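Local coordinates for protein thermophilic dibenzothiophene desulfurization enzyme C (Paenibacillus sp. A11-2, PDB 5XDG) that probably catalyses the FMNH2-dependent oxidation of dibenzothiophene by O2 to its 5-oxide and on to the 5,5-dioxide, at residues Thr22-Thr27 and Ala78-Ala83; His94-Ala99 and Pro249-Ile254; Leu136-Thr141 and Gly154-Cys159. All coordinates share one frame; numbering follows the deposited sequence.

Contact 1 (Thr22-Thr27 and Ala78-Ala83); sequences TELAKT and AEIASA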
loop_
_atom_site.group_PDB
_atom_site.type_symbol
_atom_site.label_atom_id
_atom_site.label_comp_id
_atom_site.label_asym_id
_atom_site.label_seq_id
_atom_site.Cartn_x
_atom_site.Cartn_y
_atom_site.Cartn_z
ATOM N N THR A 22 28.778 11.970 -14.738
ATOM C CA THR A 22 27.885 13.058 -14.360
ATOM C C THR A 22 27.803 14.111 -15.458
ATOM O O THR A 22 26.728 14.658 -15.723
ATOM C CB THR A 22 28.352 13.677 -13.044
ATOM O OG1 THR A 22 28.156 12.739 -11.983
ATOM C CG2 THR A 22 27.580 14.949 -12.744
ATOM N N GLU A 23 28.925 14.396 -16.123
ATOM C CA GLU A 23 28.897 15.384 -17.197
ATOM C C GLU A 23 28.173 14.854 -18.427
ATOM O O GLU A 23 27.452 15.605 -19.093
ATOM C CB GLU A 23 30.316 15.835 -17.541
ATOM C CG GLU A 23 30.902 16.790 -16.513
ATOM C CD GLU A 23 30.003 17.991 -16.244
ATOM O OE1 GLU A 23 29.624 18.685 -17.213
ATOM O OE2 GLU A 23 29.663 18.228 -15.063
ATOM N N LEU A 24 28.342 13.565 -18.744
ATOM C CA LEU A 24 27.566 12.956 -19.817
ATOM C C LEU A 24 26.075 13.068 -19.538
ATOM O O LEU A 24 25.290 13.430 -20.419
ATOM C CB LEU A 24 27.943 11.482 -19.985
ATOM C CG LEU A 24 29.204 11.050 -20.724
ATOM C CD1 LEU A 24 29.429 9.547 -20.522
ATOM C CD2 LEU A 24 29.100 11.386 -22.212
ATOM N N ALA A 25 25.663 12.708 -18.318
ATOM C CA ALA A 25 24.247 12.748 -17.971
ATOM C C ALA A 25 23.685 14.153 -18.152
ATOM O O ALA A 25 22.622 14.340 -18.753
ATOM C CB ALA A 25 24.060 12.268 -16.533
ATOM N N LYS A 26 24.401 15.158 -17.645
ATOM C CA LYS A 26 23.961 16.540 -17.830
ATOM C C LYS A 26 23.714 16.856 -19.301
ATOM O O LYS A 26 22.699 17.470 -19.649
ATOM C CB LYS A 26 24.990 17.499 -17.238
ATOM C CG LYS A 26 25.037 17.509 -15.721
ATOM C CD LYS A 26 26.014 18.568 -15.234
ATOM C CE LYS A 26 25.999 18.698 -13.725
ATOM N NZ LYS A 26 26.396 20.075 -13.321
ATOM N N THR A 27 24.624 16.433 -20.184
ATOM C CA THR A 27 24.429 16.695 -21.607
ATOM C C THR A 27 23.197 15.979 -22.138
ATOM O O THR A 27 22.438 16.540 -22.937
ATOM C CB THR A 27 25.656 16.267 -22.414
ATOM O OG1 THR A 27 26.797 17.028 -22.002
ATOM C CG2 THR A 27 25.402 16.504 -23.892
ATOM N N ALA A 78 23.487 4.246 -12.836
ATOM C CA ALA A 78 22.374 4.965 -12.228
ATOM C C ALA A 78 22.413 6.445 -12.587
ATOM O O ALA A 78 21.374 7.063 -12.838
ATOM C CB ALA A 78 22.396 4.787 -10.712
ATOM N N GLU A 79 23.604 7.035 -12.619
ATOM C CA GLU A 79 23.697 8.452 -12.957
ATOM C C GLU A 79 23.211 8.710 -14.381
ATOM O O GLU A 79 22.395 9.613 -14.620
ATOM C CB GLU A 79 25.130 8.943 -12.767
ATOM C CG GLU A 79 25.318 10.445 -13.070
ATOM C CD GLU A 79 24.491 11.338 -12.156
ATOM O OE1 GLU A 79 23.884 12.300 -12.667
ATOM O OE2 GLU A 79 24.446 11.080 -10.931
ATOM N N ILE A 80 23.683 7.919 -15.346
ATOM C CA ILE A 80 23.241 8.114 -16.728
ATOM C C ILE A 80 21.750 7.826 -16.865
ATOM O O ILE A 80 21.022 8.571 -17.529
ATOM C CB ILE A 80 24.073 7.252 -17.695
ATOM C CG1 ILE A 80 25.517 7.761 -17.748
ATOM C CG2 ILE A 80 23.437 7.259 -19.093
ATOM C CD1 ILE A 80 26.447 6.916 -18.643
ATOM N N ALA A 81 21.272 6.748 -16.237
ATOM C CA ALA A 81 19.855 6.404 -16.319
ATOM C C ALA A 81 18.968 7.525 -15.781
ATOM O O ALA A 81 17.846 7.731 -16.276
ATOM C CB ALA A 81 19.588 5.107 -15.550
ATOM N N SER A 82 19.428 8.237 -14.751
ATOM C CA SER A 82 18.622 9.322 -14.190
ATOM C C SER A 82 18.392 10.445 -15.200
ATOM O O SER A 82 17.394 11.171 -15.091
ATOM C CB SER A 82 19.276 9.879 -12.914
ATOM O OG SER A 82 20.375 10.751 -13.205
ATOM N N ALA A 83 19.276 10.591 -16.187
ATOM C CA ALA A 83 19.133 11.594 -17.239
ATOM C C ALA A 83 18.393 11.059 -18.459
ATOM O O ALA A 83 17.555 11.760 -19.039
ATOM C CB ALA A 83 20.515 12.113 -17.660
HETATM O O HOH W 1 24.362 14.672 -14.226
#

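Contact 2 (His94-Ala99 and Pro249-Ile254); sequences HFSNFA and PITQLI. With 83U (dibenzothiophene 5-oxide), chain H.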
loop_
_atom_site.group_PDB
_atom_site.type_symbol
_atom_site.label_atom_id
_atom_site.label_comp_id
_atom_site.label_asym_id
_atom_site.label_seq_id
_atom_site.Cartn_x
_atom_site.Cartn_y
_atom_site.Cartn_z
ATOM N N HIS A 94 25.704 -2.988 -21.987
ATOM C CA HIS A 94 27.081 -3.151 -22.433
ATOM C C HIS A 94 27.910 -3.876 -21.373
ATOM O O HIS A 94 28.710 -4.763 -21.695
ATOM C CB HIS A 94 27.670 -1.777 -22.777
ATOM C CG HIS A 94 29.164 -1.758 -22.888
ATOM N ND1 HIS A 94 29.832 -2.041 -24.063
ATOM C CD2 HIS A 94 30.121 -1.497 -21.963
ATOM C CE1 HIS A 94 31.135 -1.939 -23.859
ATOM N NE2 HIS A 94 31.336 -1.618 -22.591
ATOM N N PHE A 95 27.703 -3.539 -20.097
ATOM C CA PHE A 95 28.486 -4.173 -19.042
ATOM C C PHE A 95 27.973 -5.564 -18.685
ATOM O O PHE A 95 28.759 -6.400 -18.222
ATOM C CB PHE A 95 28.544 -3.268 -17.816
ATOM C CG PHE A 95 29.444 -2.081 -18.016
ATOM C CD1 PHE A 95 30.823 -2.231 -17.950
ATOM C CD2 PHE A 95 28.927 -0.842 -18.327
ATOM C CE1 PHE A 95 31.674 -1.153 -18.169
ATOM C CE2 PHE A 95 29.774 0.243 -18.552
ATOM C CZ PHE A 95 31.146 0.083 -18.467
ATOM N N SER A 96 26.683 -5.839 -18.876
ATOM C CA SER A 96 26.227 -7.226 -18.797
ATOM C C SER A 96 26.903 -8.069 -19.876
ATOM O O SER A 96 27.406 -9.173 -19.606
ATOM C CB SER A 96 24.702 -7.295 -18.926
ATOM O OG SER A 96 24.256 -8.654 -18.929
ATOM N N ASN A 97 26.923 -7.554 -21.108
ATOM C CA ASN A 97 27.599 -8.241 -22.203
ATOM C C ASN A 97 29.088 -8.406 -21.907
ATOM O O ASN A 97 29.651 -9.485 -22.134
ATOM C CB ASN A 97 27.402 -7.469 -23.514
ATOM C CG ASN A 97 25.934 -7.375 -23.953
ATOM O OD1 ASN A 97 25.125 -8.256 -23.674
ATOM N ND2 ASN A 97 25.595 -6.288 -24.654
ATOM N N PHE A 98 29.738 -7.347 -21.405
ATOM C CA PHE A 98 31.160 -7.436 -21.083
ATOM C C PHE A 98 31.408 -8.425 -19.954
ATOM O O PHE A 98 32.391 -9.172 -19.980
ATOM C CB PHE A 98 31.730 -6.074 -20.694
ATOM C CG PHE A 98 33.204 -6.114 -20.370
ATOM C CD1 PHE A 98 34.142 -6.032 -21.388
ATOM C CD2 PHE A 98 33.653 -6.254 -19.053
ATOM C CE1 PHE A 98 35.509 -6.085 -21.101
ATOM C CE2 PHE A 98 35.011 -6.310 -18.768
ATOM C CZ PHE A 98 35.938 -6.219 -19.792
ATOM N N ALA A 99 30.538 -8.434 -18.942
ATOM C CA ALA A 99 30.703 -9.409 -17.864
ATOM C C ALA A 99 30.678 -10.837 -18.399
ATOM O O ALA A 99 31.519 -11.666 -18.023
ATOM C CB ALA A 99 29.624 -9.213 -16.797
ATOM N N PRO A 249 23.454 -12.399 -11.009
ATOM C CA PRO A 249 23.328 -11.339 -9.990
ATOM C C PRO A 249 23.919 -10.018 -10.444
ATOM O O PRO A 249 23.354 -8.963 -10.139
ATOM C CB PRO A 249 24.057 -11.920 -8.765
ATOM C CG PRO A 249 24.814 -13.118 -9.273
ATOM C CD PRO A 249 24.080 -13.621 -10.464
ATOM N N ILE A 250 25.034 -10.048 -11.180
ATOM C CA ILE A 250 25.601 -8.820 -11.739
ATOM C C ILE A 250 24.577 -8.110 -12.614
ATOM O O ILE A 250 24.344 -6.900 -12.474
ATOM C CB ILE A 250 26.883 -9.145 -12.526
ATOM C CG1 ILE A 250 28.035 -9.392 -11.541
ATOM C CG2 ILE A 250 27.187 -8.035 -13.543
ATOM C CD1 ILE A 250 29.312 -9.881 -12.234
ATOM N N THR A 251 23.972 -8.854 -13.546
ATOM C CA THR A 251 23.071 -8.275 -14.539
ATOM C C THR A 251 21.774 -7.795 -13.894
ATOM O O THR A 251 21.262 -6.721 -14.236
ATOM C CB THR A 251 22.805 -9.310 -15.641
ATOM O OG1 THR A 251 24.033 -9.590 -16.332
ATOM C CG2 THR A 251 21.776 -8.805 -16.661
ATOM N N GLN A 252 21.226 -8.571 -12.957
ATOM C CA GLN A 252 20.022 -8.117 -12.273
ATOM C C GLN A 252 20.301 -6.892 -11.404
ATOM O O GLN A 252 19.414 -6.044 -11.231
ATOM C CB GLN A 252 19.415 -9.265 -11.451
ATOM C CG GLN A 252 18.830 -10.382 -12.310
ATOM C CD GLN A 252 17.498 -10.016 -12.938
ATOM O OE1 GLN A 252 16.714 -9.271 -12.357
ATOM N NE2 GLN A 252 17.234 -10.548 -14.131
ATOM N N LEU A 253 21.522 -6.754 -10.874
ATOM C CA LEU A 253 21.847 -5.526 -10.153
ATOM C C LEU A 253 22.026 -4.354 -11.113
ATOM O O LEU A 253 21.835 -3.198 -10.715
ATOM C CB LEU A 253 23.102 -5.711 -9.284
ATOM C CG LEU A 253 23.364 -4.620 -8.230
ATOM C CD1 LEU A 253 22.171 -4.477 -7.251
ATOM C CD2 LEU A 253 24.639 -4.914 -7.432
ATOM N N ILE A 254 22.403 -4.627 -12.366
ATOM C CA ILE A 254 22.416 -3.569 -13.379
ATOM C C ILE A 254 21.004 -3.019 -13.567
ATOM O O ILE A 254 20.788 -1.800 -13.553
ATOM C CB ILE A 254 23.004 -4.087 -14.710
ATOM C CG1 ILE A 254 24.528 -4.280 -14.605
ATOM C CG2 ILE A 254 22.692 -3.117 -15.833
ATOM C CD1 ILE A 254 25.156 -4.953 -15.844
HETATM C C4 83U H . 19.110 -12.094 -21.118
HETATM C C7 83U H . 20.953 -9.080 -21.198
HETATM C C1 83U H . 21.090 -11.382 -21.921
HETATM O O1 83U H . 19.129 -10.539 -19.304
HETATM C C10 83U H . 19.258 -14.717 -21.885
HETATM S S1 83U H . 19.139 -10.704 -20.778
HETATM C C2 83U H . 20.228 -12.533 -21.805
HETATM C C3 83U H . 20.419 -10.346 -21.296
HETATM C C5 83U H . 22.349 -11.148 -22.463
HETATM C C6 83U H . 20.307 -13.869 -22.188
HETATM C C8 83U H . 18.061 -12.930 -20.809
HETATM C C9 83U H . 22.892 -9.882 -22.372
HETATM C C11 83U H . 22.196 -8.852 -21.745
HETATM C C12 83U H . 18.141 -14.249 -21.199
#

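Contact 3 (Leu136-Thr141 and Gly154-Cys159); sequences LDWRVT and GTKAFC. With FMN (flavin mononucleotide), chain E.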
loop_
_atom_site.group_PDB
_atom_site.type_symbol
_atom_site.label_atom_id
_atom_site.label_comp_id
_atom_site.label_asym_id
_atom_site.label_seq_id
_atom_site.Cartn_x
_atom_site.Cartn_y
_atom_site.Cartn_z
ATOM N N LEU A 136 11.484 -19.982 -22.718
ATOM C CA LEU A 136 12.343 -21.156 -22.813
ATOM C C LEU A 136 12.300 -21.818 -24.190
ATOM O O LEU A 136 12.873 -22.900 -24.361
ATOM C CB LEU A 136 11.962 -22.173 -21.729
ATOM C CG LEU A 136 12.807 -22.294 -20.453
ATOM C CD1 LEU A 136 13.297 -20.935 -19.957
ATOM C CD2 LEU A 136 12.015 -23.018 -19.357
ATOM N N ASP A 137 11.647 -21.195 -25.171
ATOM C CA ASP A 137 11.518 -21.748 -26.522
ATOM C C ASP A 137 12.519 -21.040 -27.433
ATOM O O ASP A 137 12.196 -20.047 -28.087
ATOM C CB ASP A 137 10.088 -21.595 -27.034
ATOM N N TRP A 138 13.746 -21.561 -27.479
ATOM C CA TRP A 138 14.800 -21.015 -28.332
ATOM C C TRP A 138 14.887 -21.840 -29.613
ATOM O O TRP A 138 14.927 -23.074 -29.562
ATOM C CB TRP A 138 16.152 -20.985 -27.601
ATOM C CG TRP A 138 16.362 -19.740 -26.726
ATOM C CD1 TRP A 138 15.417 -18.805 -26.394
ATOM C CD2 TRP A 138 17.586 -19.305 -26.096
ATOM N NE1 TRP A 138 15.970 -17.824 -25.600
ATOM C CE2 TRP A 138 17.297 -18.103 -25.404
ATOM C CE3 TRP A 138 18.890 -19.809 -26.050
ATOM C CZ2 TRP A 138 18.264 -17.403 -24.671
ATOM C CZ3 TRP A 138 19.853 -19.107 -25.326
ATOM C CH2 TRP A 138 19.531 -17.920 -24.646
ATOM N N ARG A 139 14.894 -21.152 -30.764
ATOM C CA ARG A 139 14.918 -21.808 -32.067
ATOM C C ARG A 139 16.038 -21.325 -32.982
ATOM O O ARG A 139 16.154 -21.830 -34.107
ATOM C CB ARG A 139 13.568 -21.624 -32.784
ATOM N N VAL A 140 16.854 -20.365 -32.546
ATOM C CA VAL A 140 18.041 -19.974 -33.300
ATOM C C VAL A 140 19.103 -21.058 -33.147
ATOM O O VAL A 140 19.574 -21.339 -32.038
ATOM C CB VAL A 140 18.572 -18.615 -32.825
ATOM C CG1 VAL A 140 19.935 -18.329 -33.460
ATOM C CG2 VAL A 140 17.582 -17.511 -33.144
ATOM N N THR A 141 19.502 -21.663 -34.262
ATOM C CA THR A 141 20.380 -22.823 -34.235
ATOM C C THR A 141 21.820 -22.458 -34.577
ATOM O O THR A 141 22.092 -21.488 -35.289
ATOM C CB THR A 141 19.901 -23.899 -35.214
ATOM O OG1 THR A 141 19.641 -23.300 -36.488
ATOM C CG2 THR A 141 18.645 -24.580 -34.705
ATOM N N GLY A 154 18.406 -17.932 -37.707
ATOM C CA GLY A 154 17.188 -17.656 -36.965
ATOM C C GLY A 154 17.002 -16.212 -36.551
ATOM O O GLY A 154 17.846 -15.364 -36.859
ATOM N N THR A 155 15.901 -15.913 -35.856
ATOM C CA THR A 155 15.561 -14.552 -35.463
ATOM C C THR A 155 15.528 -14.421 -33.944
ATOM O O THR A 155 14.888 -15.224 -33.255
ATOM C CB THR A 155 14.211 -14.126 -36.049
ATOM O OG1 THR A 155 14.297 -14.096 -37.477
ATOM C CG2 THR A 155 13.829 -12.731 -35.552
ATOM N N LYS A 156 16.209 -13.398 -33.436
ATOM C CA LYS A 156 16.207 -13.048 -32.023
ATOM C C LYS A 156 15.355 -11.805 -31.790
ATOM O O LYS A 156 15.180 -10.974 -32.685
ATOM C CB LYS A 156 17.628 -12.792 -31.523
ATOM C CG LYS A 156 18.524 -14.016 -31.501
ATOM C CD LYS A 156 18.124 -14.977 -30.375
ATOM C CE LYS A 156 19.231 -16.006 -30.129
ATOM N NZ LYS A 156 18.957 -16.840 -28.918
ATOM N N ALA A 157 14.837 -11.681 -30.573
ATOM C CA ALA A 157 13.990 -10.567 -30.176
ATOM C C ALA A 157 14.649 -9.806 -29.034
ATOM O O ALA A 157 15.577 -10.300 -28.387
ATOM C CB ALA A 157 12.596 -11.056 -29.759
ATOM N N PHE A 158 14.165 -8.585 -28.796
ATOM C CA PHE A 158 14.665 -7.728 -27.714
ATOM C C PHE A 158 16.195 -7.620 -27.735
ATOM O O PHE A 158 16.879 -7.845 -26.729
ATOM C CB PHE A 158 14.172 -8.234 -26.354
ATOM C CG PHE A 158 12.710 -7.967 -26.086
ATOM C CD1 PHE A 158 12.282 -6.703 -25.698
ATOM C CD2 PHE A 158 11.772 -8.983 -26.188
ATOM C CE1 PHE A 158 10.938 -6.453 -25.439
ATOM C CE2 PHE A 158 10.428 -8.742 -25.925
ATOM C CZ PHE A 158 10.012 -7.477 -25.549
ATOM N N CYS A 159 16.744 -7.242 -28.891
ATOM C CA CYS A 159 18.200 -7.213 -29.062
ATOM C C CYS A 159 18.756 -5.836 -28.689
ATOM O O CYS A 159 19.178 -5.042 -29.528
ATOM C CB CYS A 159 18.571 -7.601 -30.487
ATOM S SG CYS A 159 18.020 -9.251 -30.895
HETATM N N1 FMN E . 16.241 -9.899 -23.526
HETATM C C2 FMN E . 17.527 -10.221 -23.926
HETATM O O2 FMN E . 17.846 -11.406 -24.042
HETATM N N3 FMN E . 18.451 -9.224 -24.190
HETATM C C4 FMN E . 18.088 -7.896 -24.061
HETATM O O4 FMN E . 18.902 -7.000 -24.314
HETATM C C4A FMN E . 16.793 -7.568 -23.659
HETATM N N5 FMN E . 16.444 -6.238 -23.536
HETATM C C5A FMN E . 15.162 -5.900 -23.135
HETATM C C6 FMN E . 14.795 -4.554 -23.003
HETATM C C7 FMN E . 13.508 -4.196 -22.595
HETATM C C7M FMN E . 13.112 -2.751 -22.462
HETATM C C8 FMN E . 12.591 -5.206 -22.332
HETATM C C8M FMN E . 11.183 -4.944 -21.890
HETATM C C9 FMN E . 12.956 -6.526 -22.465
HETATM C C9A FMN E . 14.236 -6.906 -22.867
HETATM N N10 FMN E . 14.578 -8.255 -22.956
HETATM C C10 FMN E . 15.860 -8.577 -23.392
HETATM C "C1'" FMN E . 13.517 -9.328 -22.750
HETATM C "C2'" FMN E . 13.279 -10.214 -21.533
HETATM O "O2'" FMN E . 14.434 -10.982 -21.258
HETATM C "C3'" FMN E . 12.070 -11.130 -21.877
HETATM O "O3'" FMN E . 12.422 -11.943 -22.982
HETATM C "C4'" FMN E . 10.749 -10.406 -22.228
HETATM O "O4'" FMN E . 10.709 -9.189 -21.520
HETATM C "C5'" FMN E . 9.479 -11.233 -21.935
HETATM O "O5'" FMN E . 8.316 -10.771 -22.623
HETATM P P FMN E . 6.804 -11.080 -22.093
HETATM O O1P FMN E . 6.731 -10.735 -20.615
HETATM O O2P FMN E . 5.782 -10.231 -22.818
HETATM O O3P FMN E . 6.425 -12.528 -22.318
#

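Contact 1 (Thr22-Thr27 and Ala78-Ala83)
A25 meeting E79 and A83 makes this a close helix-helix contact between helix 16-38 and helix 70-83 in the N-terminal helical region of an acyl-CoA dehydrogenase-like chain. The two short segments run almost in the same direction, at 9°, with axes only 8.3 Å apart, and the case illustrates how alanines allow such proximity. The methyl of A25 points into the interface, with CB 3.7 Å from E79 O and equally near A83 CB. In turn A83 CB sits against the backbone, 3.3 Å from A25 O. E79 O, brushed by that methyl of A25, also accepts a bond from S82 OG at 2.7 Å, tilted 21° from the carbonyl plane.

The water-mediated link lies on one flank. With E79 CG anti to the backbone N (chi1 -179°), this methylene lies 3.8 Å from T22 OG1; the bend at chi2 then brings the carboxylate to the water. That water joins the two helices, donating to T22 O and to E79 OE1, the latter at 2.9 Å. The hydroxyl of T22 is occupied within its own helix by L18 O.

On the other flank L24 CD1 and I80 CD1 come into looser apolar contact. Beyond this pair L24 reaches A48 and S52 of helix 43-52, while I80 packs on L87 and F91 of helix 85-104, tying the contact into the surrounding helical bundle.

Contact 2 (His94-Ala99 and Pro249-Ile254)
S96 and T251 join two buried antiparallel helices through their hydroxyls: S96 OG donates to T251 OG1 at 2.8 Å. The extended first torsion of S96 (chi1 177°) places the hydroxyl toward T251, and OG also lies 3.4 Å from T251 CG2. Next to this polar pair I254 presses its terminal methyl on the backbone of the facing helix, CD1 standing 3.5 Å from S96 N. A99 CB, one turn beyond S96 on helix 85-104, meets I250 CG2 more lightly at 4.2 Å.

The next shell sets these groups in place. T251 OG1 is bonded to W247 O as well, so the acceptor hydroxyl is gripped from two partners, and W247 also bonds S96 O through its indole NE1; one residue thus steadies both helices. Y74 bonds I250 O and packs on I254.

Bound dibenzothiophene 5-oxide lies beside the same turn, with its C11 3.5 Å from S96 OG and its C9 3.1 Å from N97 OD1. The principle is that a helix pair can double as a pocket wall: in this acyl-CoA dehydrogenase-type fold, helices 85-104 and 247-276 pack at the sulfoxide-binding site, close to the flavin.

Contact 3 (Leu136-Thr141 and Gly154-Cys159)
V140 and K156 form the tight part of this contact, and the W138 indole lies over its looser end. V140 CG2 fits against the backbone, 3.5 Å from T155 O and 3.7 Å from G154 C, and is crossed by K156 CE at 3.8 Å. The backbone angles of G154 call for glycine, since a CB would press on the preceding carbonyl O and also collide with V140 CG2.

Bent at chi2 (-72°), K156 passes V140 and sets NZ over the six-membered ring of W138, 4.0 Å from its centroid and 10° off the normal, a cation-pi contact. A salt bridge to E130 and a bond to S128 O probably offset the ammonium's burial. W138, partly exposed, touches bound dibenzothiophene 5-oxide, whereas T155, on the exposed side, points away from 136-141, its hydroxyl bonded to T216.

Farther along, the F158 phenyl lies nearly parallel to the flavin at its C9 margin, CD1 3.3 Å from FMN C9, with CB 3.4 Å from FMN N10. A serine here would probably lose the phenyl packing against C9 and C1', leaving that flavin margin less well packed. The arrangement belongs to the FMN site of the acyl-CoA dehydrogenase middle domain, which A365 and R366 of the second subunit help complete.

The three contacts follow the plan of an acyl-CoA dehydrogenase-type chain. Contact 1 closes first along the sequence, wholly within the N-terminal helices; contact 2 then links helix 85-104 to the much later helix 247-276, and contact 3, in the middle domain with its beta sheet, is nested inside the loop so closed. Centres of contacts 1 and 2 are about 19 Å apart, and helices 70-83 and 85-104 follow each other in the chain. Contact 3 lies, centre to centre, about 20 Å from contact 2 and about 32 Å from contact 1, across the chain's centre. Contacts 2 and 3 both border the bound sulfoxide, so helical and sheet parts together build the active-site region, while contact 1 is helix packing farther from it.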